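Local coordinates for protein tRNA (adenine(9)-N1)-methyltransferase (Sulfolobus acidocaldarius, PDB 5A7Z) that catalyses the S-adenosyl-L-methionine-dependent methylation of adenosine at position 9 of tRNA to N(1)-methyladenosine, at residues A[36-42]-A[77-83]; A[228-232]-A[260-264]. All coordinates share one frame; numbering follows the deposited sequence.

Contact 1. Residues A[36-42]-A[77-83]; sequences ISSIYIG and GIKLISG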
ATOM      1  N   ILE A  36      -4.603  24.440   9.405  1.00 34.32           N
ATOM      2  CA  ILE A  36      -4.550  24.549   7.946  1.00 35.60           C
ATOM      3  C   ILE A  36      -5.731  23.801   7.296  1.00 35.20           C
ATOM      4  O   ILE A  36      -5.856  22.583   7.418  1.00 38.18           O
ATOM      5  CB  ILE A  36      -3.209  23.987   7.405  1.00 37.27           C
ATOM      6  CG1 ILE A  36      -2.041  24.633   8.176  1.00 39.50           C
ATOM      7  CG2 ILE A  36      -3.065  24.224   5.903  1.00 35.69           C
ATOM      8  CD1 ILE A  36      -0.660  24.208   7.742  1.00 38.30           C
ATOM      9  N   SER A  37      -6.538  24.557   6.560  1.00 35.99           N
ATOM     10  CA  SER A  37      -7.759  24.078   5.941  1.00 36.14           C
ATOM     11  C   SER A  37      -7.696  24.051   4.446  1.00 32.20           C
ATOM     12  O   SER A  37      -8.615  23.549   3.795  1.00 34.64           O
ATOM     13  CB  SER A  37      -8.900  25.007   6.330  1.00 38.44           C
ATOM     14  OG  SER A  37      -9.288  24.673   7.603  1.00 46.08           O
ATOM     15  N   SER A  38      -6.663  24.661   3.892  1.00 31.36           N
ATOM     16  CA  SER A  38      -6.506  24.753   2.451  1.00 30.60           C
ATOM     17  C   SER A  38      -5.071  24.737   2.104  1.00 27.92           C
ATOM     18  O   SER A  38      -4.215  25.266   2.851  1.00 29.16           O
ATOM     19  CB  SER A  38      -7.086  26.070   1.945  1.00 32.39           C
ATOM     20  OG  SER A  38      -8.345  26.233   2.489  1.00 43.35           O
ATOM     21  N   ILE A  39      -4.804  24.252   0.918  1.00 27.31           N
ATOM     22  CA  ILE A  39      -3.454  24.195   0.393  1.00 26.73           C
ATOM     23  C   ILE A  39      -3.511  24.422  -1.100  1.00 26.98           C
ATOM     24  O   ILE A  39      -4.330  23.771  -1.811  1.00 26.75           O
ATOM     25  CB  ILE A  39      -2.839  22.821   0.668  1.00 27.83           C
ATOM     26  CG1 ILE A  39      -2.665  22.601   2.162  1.00 29.04           C
ATOM     27  CG2 ILE A  39      -1.490  22.682  -0.032  1.00 30.52           C
ATOM     28  CD1 ILE A  39      -2.143  21.220   2.496  1.00 30.74           C
ATOM     29  N   TYR A  40      -2.656  25.314  -1.599  1.00 25.90           N
ATOM     30  CA  TYR A  40      -2.471  25.472  -3.040  1.00 26.15           C
ATOM     31  C   TYR A  40      -1.484  24.421  -3.527  1.00 29.18           C
ATOM     32  O   TYR A  40      -0.366  24.370  -3.052  1.00 26.63           O
ATOM     33  CB  TYR A  40      -1.936  26.859  -3.367  1.00 29.63           C
ATOM     34  CG  TYR A  40      -2.013  27.209  -4.846  1.00 28.98           C
ATOM     35  CD1 TYR A  40      -1.002  26.831  -5.736  1.00 30.65           C
ATOM     36  CD2 TYR A  40      -3.059  27.948  -5.337  1.00 30.11           C
ATOM     37  CE1 TYR A  40      -1.068  27.162  -7.088  1.00 33.70           C
ATOM     38  CE2 TYR A  40      -3.157  28.260  -6.690  1.00 32.35           C
ATOM     39  CZ  TYR A  40      -2.156  27.889  -7.564  1.00 35.00           C
ATOM     40  OH  TYR A  40      -2.257  28.247  -8.905  1.00 34.37           O
ATOM     41  N   ILE A  41      -1.948  23.518  -4.411  1.00 29.56           N
ATOM     42  CA  ILE A  41      -1.221  22.302  -4.744  1.00 26.78           C
ATOM     43  C   ILE A  41      -0.618  22.361  -6.143  1.00 30.97           C
ATOM     44  O   ILE A  41       0.143  21.485  -6.521  1.00 28.86           O
ATOM     45  CB  ILE A  41      -2.119  21.033  -4.660  1.00 31.73           C
ATOM     46  CG1 ILE A  41      -3.334  21.123  -5.593  1.00 29.37           C
ATOM     47  CG2 ILE A  41      -2.605  20.804  -3.237  1.00 33.18           C
ATOM     48  CD1 ILE A  41      -3.946  19.776  -5.896  1.00 30.95           C
ATOM     49  N   GLY A  42      -0.973  23.373  -6.921  1.00 30.85           N
ATOM     50  CA  GLY A  42      -0.306  23.594  -8.201  1.00 32.09           C
ATOM     51  C   GLY A  42      -0.672  22.518  -9.191  1.00 33.57           C
ATOM     52  O   GLY A  42      -1.866  22.260  -9.419  1.00 32.83           O
ATOM     53  N   GLY A  77     -11.505  17.106   4.823  1.00 39.33           N
ATOM     54  CA  GLY A  77     -11.797  18.488   5.191  1.00 39.87           C
ATOM     55  C   GLY A  77     -10.733  19.500   4.801  1.00 42.22           C
ATOM     56  O   GLY A  77     -10.836  20.662   5.154  1.00 40.61           O
ATOM     57  N   ILE A  78      -9.676  19.061   4.116  1.00 40.26           N
ATOM     58  CA  ILE A  78      -8.663  19.998   3.657  1.00 33.49           C
ATOM     59  C   ILE A  78      -8.985  20.318   2.229  1.00 32.54           C
ATOM     60  O   ILE A  78      -9.061  19.425   1.414  1.00 33.83           O
ATOM     61  CB  ILE A  78      -7.239  19.414   3.716  1.00 31.91           C
ATOM     62  CG1 ILE A  78      -6.971  18.648   5.037  1.00 33.74           C
ATOM     63  CG2 ILE A  78      -6.241  20.524   3.486  1.00 31.41           C
ATOM     64  CD1 ILE A  78      -7.085  19.508   6.297  1.00 35.79           C
ATOM     65  N   LYS A  79      -9.187  21.594   1.930  1.00 30.68           N
ATOM     66  CA  LYS A  79      -9.390  22.026   0.561  1.00 31.25           C
ATOM     67  C   LYS A  79      -8.082  22.070  -0.222  1.00 31.33           C
ATOM     68  O   LYS A  79      -7.086  22.708   0.215  1.00 28.48           O
ATOM     69  CB  LYS A  79     -10.017  23.416   0.538  1.00 36.86           C
ATOM     70  CG  LYS A  79     -11.407  23.505   1.145  1.00 39.09           C
ATOM     71  CD  LYS A  79     -11.929  24.926   0.964  1.00 46.63           C
ATOM     72  CE  LYS A  79     -13.158  25.217   1.800  1.00 58.68           C
ATOM     73  NZ  LYS A  79     -13.907  26.404   1.282  1.00 73.68           N
ATOM     74  N   LEU A  80      -8.081  21.423  -1.390  1.00 26.44           N
ATOM     75  CA  LEU A  80      -6.912  21.441  -2.275  1.00 29.44           C
ATOM     76  C   LEU A  80      -7.247  22.252  -3.475  1.00 30.71           C
ATOM     77  O   LEU A  80      -8.233  21.962  -4.168  1.00 31.64           O
ATOM     78  CB  LEU A  80      -6.516  20.027  -2.699  1.00 29.83           C
ATOM     79  CG  LEU A  80      -6.301  19.033  -1.542  1.00 30.42           C
ATOM     80  CD1 LEU A  80      -5.900  17.652  -2.024  1.00 29.43           C
ATOM     81  CD2 LEU A  80      -5.254  19.560  -0.551  1.00 32.92           C
ATOM     82  N   ILE A  81      -6.514  23.340  -3.663  1.00 30.01           N
ATOM     83  CA  ILE A  81      -6.882  24.316  -4.652  1.00 29.41           C
ATOM     84  C   ILE A  81      -5.779  24.569  -5.605  1.00 29.89           C
ATOM     85  O   ILE A  81      -4.611  24.361  -5.299  1.00 31.17           O
ATOM     86  CB  ILE A  81      -7.283  25.673  -4.038  1.00 31.25           C
ATOM     87  CG1 ILE A  81      -6.082  26.383  -3.411  1.00 30.70           C
ATOM     88  CG2 ILE A  81      -8.394  25.494  -3.041  1.00 31.85           C
ATOM     89  CD1 ILE A  81      -6.415  27.742  -2.865  1.00 33.81           C
ATOM     90  N   SER A  82      -6.148  25.037  -6.787  1.00 33.68           N
ATOM     91  CA  SER A  82      -5.172  25.287  -7.813  1.00 39.11           C
ATOM     92  C   SER A  82      -5.714  26.247  -8.877  1.00 41.52           C
ATOM     93  O   SER A  82      -6.921  26.440  -8.987  1.00 48.48           O
ATOM     94  CB  SER A  82      -4.783  23.965  -8.452  1.00 40.52           C
ATOM     95  OG  SER A  82      -3.676  24.159  -9.286  1.00 44.04           O
ATOM     96  N   GLY A  83      -4.818  26.810  -9.683  1.00 50.75           N
ATOM     97  CA  GLY A  83      -5.223  27.704 -10.778  1.00 51.59           C
ATOM     98  C   GLY A  83      -5.715  29.038 -10.249  1.00 55.82           C
ATOM     99  O   GLY A  83      -5.032  29.692  -9.430  1.00 54.68           O
TER
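Y40 and I81 form a bridge pair between parallel strands, and their side chains cross at about a right angle, the ring's CD2 lying 3.9 Å from I81 CG1. The tyrosine leaves the sheet on the side of I81, and with CG anti to the backbone N (chi1 -167°) the ring leans over strand 78-82 toward G83. I81 O and S82 CA both lie over one face of the ring, each displaced from its centre, the latter in a CH-pi contact 4.2 Å from the ring centroid. At the far end OH donates to G83 O over 3.2 Å, in the carbonyl plane and on a lone pair, which pins the phenol where the chain turns a corner. A phenylalanine in place of Y40 would probably keep the CH-pi contact but leave G83 O without this donor and the corner less firmly tied. R67 adds a cation-pi contact to the same ring.

S82 answers in the other direction: its hydroxyl grips G42 O at 2.6 Å, with the donor tilted from the carbonyl plane. Between these side-chain ties runs the parallel ladder, in which I39 N binds K79 O, I81 N binds I39 O, and I41 N meets I81 O almost head-on, at a C=O...donor angle of 172°. On the face opposite Y40, I41 CG2 lies 4.0 Å from L80 CD2, again with crossed side chains, and L51 of helix 48-57 covers both. The CB and CD of K79 lie beside S38 OG, while its ammonium group forms a salt bridge with E87. The whole is a parallel strand pair within the mixed N-terminal sheet, with helices 22-33 and 48-57 packed on the face that carries I39 and L80.

Contact 2. Residues A[228-232]-A[260-264]; sequences KIQLR and EEAII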
ATOM      1  N   LYS A 228      -7.991 -17.573  -1.156  1.00 43.08           N
ATOM      2  CA  LYS A 228      -7.914 -17.533  -2.616  1.00 42.95           C
ATOM      3  C   LYS A 228      -8.827 -16.440  -3.178  1.00 40.54           C
ATOM      4  O   LYS A 228      -9.995 -16.311  -2.799  1.00 45.26           O
ATOM      5  CB  LYS A 228      -8.261 -18.890  -3.241  1.00 44.82           C
ATOM      6  CG  LYS A 228      -9.527 -19.522  -2.708  1.00 47.11           C
ATOM      7  CD  LYS A 228      -9.894 -20.766  -3.489  1.00 54.13           C
ATOM      8  CE  LYS A 228     -10.921 -21.587  -2.730  1.00 61.61           C
ATOM      9  NZ  LYS A 228     -11.347 -22.784  -3.516  1.00 71.39           N
ATOM     10  N   ILE A 229      -8.266 -15.635  -4.057  1.00 39.67           N
ATOM     11  CA  ILE A 229      -9.008 -14.585  -4.700  1.00 45.89           C
ATOM     12  C   ILE A 229      -9.637 -15.140  -5.977  1.00 43.45           C
ATOM     13  O   ILE A 229      -8.930 -15.645  -6.822  1.00 39.39           O
ATOM     14  CB  ILE A 229      -8.089 -13.418  -5.054  1.00 47.59           C
ATOM     15  CG1 ILE A 229      -7.685 -12.679  -3.774  1.00 49.14           C
ATOM     16  CG2 ILE A 229      -8.787 -12.487  -6.041  1.00 48.66           C
ATOM     17  CD1 ILE A 229      -6.664 -11.580  -3.999  1.00 50.59           C
ATOM     18  N   GLN A 230     -10.967 -15.058  -6.079  1.00 46.53           N
ATOM     19  CA  GLN A 230     -11.723 -15.556  -7.258  1.00 50.98           C
ATOM     20  C   GLN A 230     -12.545 -14.456  -7.933  1.00 51.16           C
ATOM     21  O   GLN A 230     -13.022 -13.528  -7.289  1.00 47.80           O
ATOM     22  CB  GLN A 230     -12.689 -16.657  -6.850  1.00 54.88           C
ATOM     23  CG  GLN A 230     -12.072 -17.772  -6.045  1.00 60.20           C
ATOM     24  CD  GLN A 230     -13.011 -18.941  -5.918  1.00 63.29           C
ATOM     25  OE1 GLN A 230     -14.212 -18.759  -5.717  1.00 67.46           O
ATOM     26  NE2 GLN A 230     -12.480 -20.144  -6.034  1.00 63.47           N
ATOM     27  N   LEU A 231     -12.728 -14.591  -9.233  1.00 55.91           N
ATOM     28  CA  LEU A 231     -13.650 -13.756  -9.962  1.00 59.31           C
ATOM     29  C   LEU A 231     -14.759 -14.659 -10.474  1.00 65.82           C
ATOM     30  O   LEU A 231     -14.488 -15.645 -11.162  1.00 64.34           O
ATOM     31  CB  LEU A 231     -12.931 -13.098 -11.128  1.00 60.74           C
ATOM     32  CG  LEU A 231     -13.735 -12.130 -11.989  1.00 63.72           C
ATOM     33  CD1 LEU A 231     -13.980 -10.838 -11.225  1.00 67.23           C
ATOM     34  CD2 LEU A 231     -13.003 -11.859 -13.295  1.00 64.96           C
ATOM     35  N   ARG A 232     -15.999 -14.346 -10.103  1.00 70.37           N
ATOM     36  CA  ARG A 232     -17.161 -15.110 -10.552  1.00 75.31           C
ATOM     37  C   ARG A 232     -16.971 -16.587 -10.215  1.00 72.67           C
ATOM     38  O   ARG A 232     -17.143 -17.465 -11.063  1.00 64.15           O
ATOM     39  CB  ARG A 232     -17.383 -14.912 -12.057  1.00 77.23           C
ATOM     40  CG  ARG A 232     -17.882 -13.521 -12.417  1.00 81.51           C
ATOM     41  CD  ARG A 232     -18.321 -13.437 -13.877  1.00 84.72           C
ATOM     42  NE  ARG A 232     -17.212 -13.062 -14.750  1.00 84.86           N
ATOM     43  CZ  ARG A 232     -16.830 -11.810 -14.994  1.00 85.80           C
ATOM     44  NH1 ARG A 232     -17.475 -10.777 -14.444  1.00 89.22           N
ATOM     45  NH2 ARG A 232     -15.787 -11.588 -15.785  1.00 81.54           N
ATOM     46  N   GLU A 260     -14.561  -7.411  -6.744  1.00 47.48           N
ATOM     47  CA  GLU A 260     -14.898  -7.637  -8.144  1.00 50.91           C
ATOM     48  C   GLU A 260     -14.350  -6.546  -9.072  1.00 44.12           C
ATOM     49  O   GLU A 260     -13.782  -6.851 -10.121  1.00 40.72           O
ATOM     50  CB  GLU A 260     -16.413  -7.758  -8.317  1.00 62.89           C
ATOM     51  CG  GLU A 260     -16.853  -8.068  -9.738  1.00 69.02           C
ATOM     52  CD  GLU A 260     -18.356  -8.228  -9.861  1.00 74.95           C
ATOM     53  OE1 GLU A 260     -19.059  -8.060  -8.841  1.00 85.02           O
ATOM     54  OE2 GLU A 260     -18.835  -8.522 -10.976  1.00 83.76           O
ATOM     55  N   GLU A 261     -14.524  -5.281  -8.694  1.00 47.85           N
ATOM     56  CA  GLU A 261     -14.100  -4.175  -9.551  1.00 51.67           C
ATOM     57  C   GLU A 261     -12.618  -3.940  -9.456  1.00 49.24           C
ATOM     58  O   GLU A 261     -12.005  -3.433 -10.394  1.00 46.84           O
ATOM     59  CB  GLU A 261     -14.828  -2.882  -9.166  1.00 56.81           C
ATOM     60  CG  GLU A 261     -16.343  -2.951  -9.339  1.00 69.17           C
ATOM     61  CD  GLU A 261     -16.815  -2.601 -10.760  1.00 77.12           C
ATOM     62  OE1 GLU A 261     -16.489  -3.349 -11.737  1.00 69.42           O
ATOM     63  OE2 GLU A 261     -17.543  -1.581 -10.889  1.00 77.65           O
ATOM     64  N   ALA A 262     -12.057  -4.238  -8.286  1.00 47.01           N
ATOM     65  CA  ALA A 262     -10.621  -4.149  -8.094  1.00 43.12           C
ATOM     66  C   ALA A 262      -9.955  -5.154  -9.026  1.00 39.84           C
ATOM     67  O   ALA A 262      -8.995  -4.839  -9.702  1.00 36.51           O
ATOM     68  CB  ALA A 262     -10.265  -4.423  -6.640  1.00 40.48           C
ATOM     69  N   ILE A 263     -10.497  -6.367  -9.086  1.00 43.56           N
ATOM     70  CA  ILE A 263      -9.912  -7.379  -9.942  1.00 43.39           C
ATOM     71  C   ILE A 263     -10.042  -6.959 -11.385  1.00 45.46           C
ATOM     72  O   ILE A 263      -9.077  -7.061 -12.145  1.00 45.68           O
ATOM     73  CB  ILE A 263     -10.548  -8.762  -9.761  1.00 40.77           C
ATOM     74  CG1 ILE A 263     -10.248  -9.316  -8.390  1.00 40.22           C
ATOM     75  CG2 ILE A 263     -10.003  -9.738 -10.799  1.00 45.88           C
ATOM     76  CD1 ILE A 263     -11.142 -10.477  -7.997  1.00 42.54           C
ATOM     77  N   ILE A 264     -11.227  -6.467 -11.755  1.00 53.53           N
ATOM     78  CA  ILE A 264     -11.491  -6.021 -13.134  1.00 52.05           C
ATOM     79  C   ILE A 264     -10.458  -4.990 -13.543  1.00 48.65           C
ATOM     80  O   ILE A 264      -9.806  -5.132 -14.572  1.00 55.31           O
ATOM     81  CB  ILE A 264     -12.916  -5.401 -13.296  1.00 56.99           C
ATOM     82  CG1 ILE A 264     -14.020  -6.476 -13.206  1.00 52.68           C
ATOM     83  CG2 ILE A 264     -13.025  -4.633 -14.611  1.00 54.36           C
ATOM     84  CD1 ILE A 264     -13.707  -7.753 -13.934  1.00 50.61           C
TER
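L231 reaches from an extended loop to the C-terminal helix 259-265, where the segment after strand 226-228 packs on the helix within the Trm10-type SPOUT methyltransferase domain. Strand 226-228 is the parallel neighbour of strand 175-178 in the larger sheet.

The leucine can be followed outward from its backbone. CB does not aim straight at the helix, but with CG anti to the backbone N (chi1 -178°) the end of the side chain is brought nearer to it. CG itself lies over the centre of one face of the R232 guanidinium, so the arginine folds back across its own neighbour. The branch then divides: CD2 stays beside that guanidinium, 3.8 Å from R232 NH2, while CD1 meets the helix. This second methyl touches I263 CG2 and I264 CD1, each at 4.1 Å, and also lies against the backbone oxygen of E260. That oxygen accepts the helical bond from I264 N, so the leucine methyl rests beside a carbonyl already engaged. L231 and I264 cross at about a right angle, whereas I229 and I263 slide past each other in opposite directions.

I263 serves as the second point of attachment. Its CG2 takes the leucine while CD1 goes the other way, 3.7 Å from I229 CG2 and equally close to Q230 O. Helix 242-255 completes these apolar surroundings, I249 touching I229 and I248 touching I263.

The periphery is charged. Past the leucine, the guanidinium of R232 and the carboxylate of E260 stand at the solvent-exposed side of the contact and may attract each other, though beyond salt-bridge distance: R232 NH1 and E260 OE2 are separated by 4.4 Å.

Contact 1 and contact 2 illustrate how a modular enzyme is held together by different means in its separate parts. Their centres are 35 Å apart and their nearest atoms about 23 Å apart, so neither touches the other, and contact 1 closes along the chain before contact 2 opens. The first belongs to the smaller sheet near the N-terminus and is dominated by hydrogen bonds, with apolar packing on its faces; the second lies within the Trm10-type methyltransferase domain and rests mainly on apolar side chains. Neither contact includes a bound ligand. The cofactor-dependent chemistry is the property of the methyltransferase domain, in which contact 2 joins a loop leaving the larger sheet to the C-terminal helix.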